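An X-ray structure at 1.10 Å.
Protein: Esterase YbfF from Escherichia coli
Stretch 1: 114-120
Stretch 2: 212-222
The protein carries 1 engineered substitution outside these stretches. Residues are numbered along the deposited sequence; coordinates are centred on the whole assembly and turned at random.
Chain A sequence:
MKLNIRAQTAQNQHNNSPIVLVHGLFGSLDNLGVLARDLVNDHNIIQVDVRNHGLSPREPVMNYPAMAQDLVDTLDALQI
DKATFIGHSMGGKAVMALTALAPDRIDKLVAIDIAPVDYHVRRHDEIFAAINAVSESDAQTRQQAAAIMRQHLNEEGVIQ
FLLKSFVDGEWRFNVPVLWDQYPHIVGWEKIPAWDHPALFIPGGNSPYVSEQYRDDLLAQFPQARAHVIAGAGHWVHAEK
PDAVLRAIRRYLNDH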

ATOM      1  N   ILE A 114       8.738   0.356   2.804  1.00  6.20           N
ATOM      2  CA  ILE A 114       8.929   1.134   1.596  1.00  5.61           C
ATOM      3  C   ILE A 114       9.755   2.385   1.899  1.00  5.72           C
ATOM      4  O   ILE A 114       9.705   2.931   3.007  1.00  6.89           O
ATOM      5  N   ALA A 115      10.527   2.821   0.911  1.00  6.01           N
ATOM      6  CA  ALA A 115      11.338   4.026   1.036  1.00  5.99           C
ATOM      7  C   ALA A 115      11.014   4.914  -0.163  1.00  6.02           C
ATOM      8  O   ALA A 115      10.640   4.418  -1.230  1.00  6.23           O
ATOM      9  N   PRO A 116      11.133   6.241  -0.001  1.00  5.96           N
ATOM     10  CA  PRO A 116      10.848   7.180  -1.090  1.00  6.39           C
ATOM     11  C   PRO A 116      12.042   7.243  -2.036  1.00  6.47           C
ATOM     12  O   PRO A 116      12.793   8.223  -2.064  1.00  6.68           O
ATOM     13  N   VAL A 117      12.202   6.172  -2.807  1.00  6.22           N
ATOM     14  CA  VAL A 117      13.305   6.048  -3.743  1.00  7.08           C
ATOM     15  C   VAL A 117      12.902   5.263  -4.982  1.00  6.76           C
ATOM     16  O   VAL A 117      11.939   4.495  -4.961  1.00  6.42           O
ATOM     17  N   ASP A 118      13.650   5.476  -6.059  1.00  7.20           N
ATOM     18  CA  ASP A 118      13.454   4.738  -7.301  1.00  6.56           C
ATOM     19  C   ASP A 118      14.375   3.530  -7.102  1.00  6.65           C
ATOM     20  O   ASP A 118      15.595   3.684  -7.019  1.00  7.75           O
ATOM     21  N   TYR A 119      13.805   2.335  -7.011  1.00  6.54           N
ATOM     22  CA  TYR A 119      14.622   1.148  -6.784  1.00  7.50           C
ATOM     23  C   TYR A 119      15.448   0.710  -7.991  1.00  7.42           C
ATOM     24  O   TYR A 119      16.382  -0.076  -7.852  1.00  8.65           O
ATOM     25  N   HIS A 120      15.102   1.216  -9.169  1.00  8.28           N
ATOM     26  CA  HIS A 120      15.856   0.912 -10.386  1.00  9.46           C
ATOM     27  C   HIS A 120      16.104  -0.568 -10.656  1.00  9.55           C
ATOM     28  O   HIS A 120      17.207  -0.952 -11.057  1.00  9.86           O
ATOM     29  N   GLN A 212      21.139   1.819   2.247  1.00 12.96           N
ATOM     30  CA  GLN A 212      21.461   2.576   1.042  1.00 13.40           C
ATOM     31  C   GLN A 212      20.393   3.582   0.629  1.00 12.73           C
ATOM     32  O   GLN A 212      20.641   4.429  -0.228  1.00 13.86           O
ATOM     33  N   TYR A 213      19.214   3.500   1.239  1.00 11.13           N
ATOM     34  CA  TYR A 213      18.127   4.422   0.911  1.00  9.65           C
ATOM     35  C   TYR A 213      17.897   5.430   2.027  1.00 10.93           C
ATOM     36  O   TYR A 213      17.067   6.328   1.899  1.00 10.75           O
ATOM     37  N   ARG A 214      18.642   5.290   3.116  1.00 10.20           N
ATOM     38  CA  ARG A 214      18.472   6.165   4.269  1.00 11.79           C
ATOM     39  C   ARG A 214      18.696   7.656   4.030  1.00 11.07           C
ATOM     40  O   ARG A 214      17.917   8.479   4.519  1.00 10.05           O
ATOM     41  N   ASP A 215      19.744   8.021   3.295  1.00 10.45           N
ATOM     42  CA  ASP A 215      19.998   9.435   3.043  1.00 11.17           C
ATOM     43  C   ASP A 215      18.811  10.074   2.332  1.00  9.73           C
ATOM     44  O   ASP A 215      18.338  11.140   2.732  1.00  9.64           O
ATOM     45  N   ASP A 216      18.328   9.421   1.280  1.00  9.79           N
ATOM     46  CA  ASP A 216      17.189   9.938   0.531  1.00  9.59           C
ATOM     47  C   ASP A 216      15.922   9.944   1.376  1.00  8.89           C
ATOM     48  O   ASP A 216      15.097  10.849   1.262  1.00  8.85           O
ATOM     49  N   LEU A 217      15.759   8.928   2.215  1.00  7.80           N
ATOM     50  CA  LEU A 217      14.581   8.858   3.064  1.00  7.95           C
ATOM     51  C   LEU A 217      14.545  10.060   4.012  1.00  7.66           C
ATOM     52  O   LEU A 217      13.525  10.736   4.125  1.00  7.85           O
ATOM     53  N   LEU A 218      15.667  10.336   4.672  1.00  7.77           N
ATOM     54  CA  LEU A 218      15.737  11.457   5.606  1.00  7.99           C
ATOM     55  C   LEU A 218      15.663  12.822   4.929  1.00  8.31           C
ATOM     56  O   LEU A 218      15.202  13.792   5.530  1.00  7.94           O
ATOM     57  N   ALA A 219      16.111  12.909   3.682  1.00  7.96           N
ATOM     58  CA  ALA A 219      16.062  14.177   2.967  1.00  8.79           C
ATOM     59  C   ALA A 219      14.613  14.580   2.705  1.00  8.12           C
ATOM     60  O   ALA A 219      14.293  15.765   2.615  1.00  9.39           O
ATOM     61  N   GLN A 220      13.736  13.586   2.594  1.00  6.84           N
ATOM     62  CA  GLN A 220      12.326  13.839   2.328  1.00  6.22           C
ATOM     63  C   GLN A 220      11.465  13.756   3.584  1.00  6.17           C
ATOM     64  O   GLN A 220      10.431  14.415   3.672  1.00  6.88           O
ATOM     65  N   PHE A 221      11.905  12.955   4.551  1.00  6.11           N
ATOM     66  CA  PHE A 221      11.209  12.792   5.826  1.00  6.39           C
ATOM     67  C   PHE A 221      12.242  12.958   6.930  1.00  6.33           C
ATOM     68  O   PHE A 221      12.676  11.992   7.562  1.00  6.87           O
ATOM     69  N   PRO A 222      12.651  14.209   7.177  1.00  7.54           N
ATOM     70  CA  PRO A 222      13.648  14.499   8.209  1.00  7.22           C
ATOM     71  C   PRO A 222      13.341  13.919   9.583  1.00  6.78           C
ATOM     72  O   PRO A 222      14.258  13.496  10.295  1.00  7.05           O
TER

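Stretch 1 has no regular secondary structure. It lies against stretch 2, whose residues 214-220 are helical. Ala115, Pro116 and Val117 point toward stretch 2. The Pro116 ring packs against Leu217, Gln220 and Phe221. Contacts begin at Tyr213. Gln212 is exposed and makes none.

Tyr213 points toward stretch 1 with chi1 m. Its CB lies 4.0 Å from Ala115 CB. Its ring receives two neighbours. Val117, also chi1 m, brings CG2 to 3.7 Å from Tyr213 CD1, an off-centre CH-pi contact. Tyr119 leaves its CA sideways with chi1 m, but the end of its side chain comes nearer. Its ring edge meets the face of Tyr213, with centroids 5.1 Å apart and planes at 82°. Tyr119 OH accepts a hydrogen bond from the Ala115 backbone, with Ala115 N to Tyr119 OH at 3.0 Å. Water 2 links the backbone carbonyl of Tyr119 to the hydroxyl of Tyr213. It donates to Tyr119 O at 2.9 Å and lies 2.7 Å from Tyr213 OH.

Arg214 points away, and Asp215 is out of reach. Asp216 (m) points toward stretch 1. Its CB lies 3.8 Å from Val117 CG1. Water 1 donates to Asp216 OD1 at 3.2 Å and to Pro116 O at 2.8 Å, so it bridges the stretches.

Leu217 (t, t) leaves sideways. Its CG lies 3.9 Å from Pro116 CD, and its CD1 lies 4.3 Å from Ala115 CB. The CA atoms of Pro116 and Leu217 are 5.8 Å apart.

Gln220 (m, t) points toward stretch 1 and makes the only direct hydrogen bond between the stretches. Gln220 NE2 donates to Pro116 O at 2.9 Å. The same NE2 donates to Asp216 O, also at 2.9 Å, tying the amide to its own helix. Gln220 OE1 is bonded elsewhere in the structure.

Phe221, the first residue to leave helical geometry, has chi1 m. Phe221 CD2, at the ring edge, lies 4.3 Å from Pro116 CG.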

ATOM      1  CB  ILE A 114       7.547   1.545   1.008  1.00  6.62           C
ATOM      2  CG1 ILE A 114       7.710   2.178  -0.374  1.00  7.28           C
ATOM      3  CG2 ILE A 114       6.836   2.500   1.957  1.00  8.35           C
ATOM      4  CD1 ILE A 114       8.202   1.213  -1.427  1.00  8.52           C
ATOM      5  CB  ALA A 115      12.820   3.676   1.041  1.00  7.15           C
ATOM      6  CB  PRO A 116      10.598   8.492  -0.352  1.00  6.65           C
ATOM      7  CG  PRO A 116      11.537   8.394   0.808  1.00  6.31           C
ATOM      8  CD  PRO A 116      11.374   6.956   1.266  1.00  6.39           C
ATOM      9  CB  VAL A 117      14.497   5.285  -3.104  1.00  6.60           C
ATOM     10  CG1 VAL A 117      14.999   6.024  -1.874  1.00  9.41           C
ATOM     11  CG2 VAL A 117      14.073   3.856  -2.745  1.00  7.36           C
ATOM     12  CB  ASP A 118      13.942   5.567  -8.491  1.00  7.98           C
ATOM     13  CG  ASP A 118      13.720   4.874  -9.825  1.00  8.99           C
ATOM     14  OD1 ASP A 118      13.565   3.634  -9.855  1.00  7.92           O
ATOM     15  OD2 ASP A 118      13.716   5.580 -10.856  1.00 10.87           O
ATOM     16  CB  TYR A 119      13.745   0.004  -6.275  1.00  7.39           C
ATOM     17  CG  TYR A 119      13.222   0.241  -4.873  1.00  7.36           C
ATOM     18  CD1 TYR A 119      14.046   0.064  -3.759  1.00  7.87           C
ATOM     19  CD2 TYR A 119      11.910   0.652  -4.660  1.00  7.42           C
ATOM     20  CE1 TYR A 119      13.568   0.289  -2.465  1.00  7.24           C
ATOM     21  CE2 TYR A 119      11.424   0.879  -3.374  1.00  7.78           C
ATOM     22  CZ  TYR A 119      12.253   0.694  -2.285  1.00  6.29           C
ATOM     23  OH  TYR A 119      11.758   0.900  -1.015  1.00  6.56           O
ATOM     24  CB  HIS A 120      17.211   1.634 -10.357  1.00 12.75           C
ATOM     25  CG  HIS A 120      17.115   3.122 -10.492  1.00 16.65           C
ATOM     26  ND1 HIS A 120      16.624   3.738 -11.623  1.00 18.20           N
ATOM     27  CD2 HIS A 120      17.472   4.119  -9.648  1.00 18.17           C
ATOM     28  CE1 HIS A 120      16.682   5.049 -11.470  1.00 19.07           C
ATOM     29  NE2 HIS A 120      17.193   5.306 -10.279  1.00 18.66           N
ATOM     30  CB  GLN A 212      21.768   1.644  -0.141  1.00 14.60           C
ATOM     31  CG  GLN A 212      20.591   0.865  -0.702  1.00 15.34           C
ATOM     32  CD  GLN A 212      20.443  -0.499  -0.070  1.00 16.34           C
ATOM     33  OE1 GLN A 212      19.785  -1.383  -0.621  1.00 17.29           O
ATOM     34  NE2 GLN A 212      21.051  -0.679   1.096  1.00 15.91           N
ATOM     35  CB  TYR A 213      16.825   3.650   0.677  1.00 10.06           C
ATOM     36  CG  TYR A 213      16.960   2.511  -0.301  1.00  9.42           C
ATOM     37  CD1 TYR A 213      17.404   2.732  -1.602  1.00 10.53           C
ATOM     38  CD2 TYR A 213      16.674   1.204   0.086  1.00  9.59           C
ATOM     39  CE1 TYR A 213      17.563   1.676  -2.497  1.00 10.41           C
ATOM     40  CE2 TYR A 213      16.829   0.142  -0.800  1.00 10.88           C
ATOM     41  CZ  TYR A 213      17.277   0.383  -2.088  1.00 10.33           C
ATOM     42  OH  TYR A 213      17.454  -0.664  -2.963  1.00 11.56           O
ATOM     43  CB  ARG A 214      19.357   5.679   5.418  1.00 14.55           C
ATOM     44  CG  ARG A 214      19.053   6.337   6.750  1.00 16.49           C
ATOM     45  CD  ARG A 214      19.559   5.483   7.900  1.00 19.41           C
ATOM     46  NE  ARG A 214      19.309   6.103   9.197  1.00 21.45           N
ATOM     47  CZ  ARG A 214      19.965   7.164   9.657  1.00 22.89           C
ATOM     48  NH1 ARG A 214      20.919   7.727   8.929  1.00 23.22           N
ATOM     49  NH2 ARG A 214      19.664   7.662  10.848  1.00 24.42           N
ATOM     50  CB  ASP A 215      21.267   9.636   2.206  1.00 13.13           C
ATOM     51  CG  ASP A 215      22.532   9.276   2.962  1.00 15.55           C
ATOM     52  OD1 ASP A 215      22.543   9.397   4.203  1.00 16.09           O
ATOM     53  OD2 ASP A 215      23.523   8.885   2.310  1.00 19.09           O
ATOM     54  CB  ASP A 216      16.949   9.100  -0.727  1.00 11.39           C
ATOM     55  CG  ASP A 216      17.944   9.396  -1.829  1.00 14.40           C
ATOM     56  OD1 ASP A 216      17.870   8.728  -2.882  1.00 16.88           O
ATOM     57  OD2 ASP A 216      18.795  10.293  -1.652  1.00 16.34           O
ATOM     58  CB  LEU A 217      14.582   7.541   3.849  1.00  8.66           C
ATOM     59  CG  LEU A 217      13.300   7.196   4.612  1.00 11.16           C
ATOM     60  CD1 LEU A 217      13.199   5.691   4.805  1.00 10.14           C
ATOM     61  CD2 LEU A 217      13.285   7.922   5.943  1.00 10.66           C
ATOM     62  CB  LEU A 218      17.014  11.361   6.444  1.00  9.09           C
ATOM     63  CG  LEU A 218      17.079  10.145   7.369  1.00  9.28           C
ATOM     64  CD1 LEU A 218      18.438  10.094   8.047  1.00  9.83           C
ATOM     65  CD2 LEU A 218      15.966  10.213   8.406  1.00  9.58           C
ATOM     66  CB  ALA A 219      16.821  14.070   1.652  1.00  8.99           C
ATOM     67  CB  GLN A 220      11.843  12.868   1.249  1.00  6.66           C
ATOM     68  CG  GLN A 220      12.581  13.094  -0.066  1.00  7.14           C
ATOM     69  CD  GLN A 220      12.394  11.969  -1.059  1.00  6.50           C
ATOM     70  OE1 GLN A 220      11.571  12.056  -1.973  1.00  6.99           O
ATOM     71  NE2 GLN A 220      13.153  10.898  -0.879  1.00  6.96           N
ATOM     72  CB  PHE A 221      10.524  11.425   5.877  1.00  6.96           C
ATOM     73  CG  PHE A 221       9.364  11.331   4.943  1.00  6.08           C
ATOM     74  CD1 PHE A 221       8.129  11.854   5.305  1.00  7.09           C
ATOM     75  CD2 PHE A 221       9.534  10.854   3.647  1.00  6.71           C
ATOM     76  CE1 PHE A 221       7.081  11.913   4.391  1.00  7.67           C
ATOM     77  CE2 PHE A 221       8.491  10.909   2.724  1.00  7.02           C
ATOM     78  CZ  PHE A 221       7.265  11.442   3.098  1.00  8.14           C
ATOM     79  CB  PRO A 222      13.728  16.030   8.207  1.00  8.32           C
ATOM     80  CG  PRO A 222      12.398  16.457   7.651  1.00 12.25           C
ATOM     81  CD  PRO A 222      12.148  15.449   6.563  1.00  8.27           C
TER
HETATM   82  O   HOH W   1      14.867   9.263  -3.670  1.00 13.60           O
HETATM   83  O   HOH W   2      17.957  -1.030  -5.620  1.00 15.71           O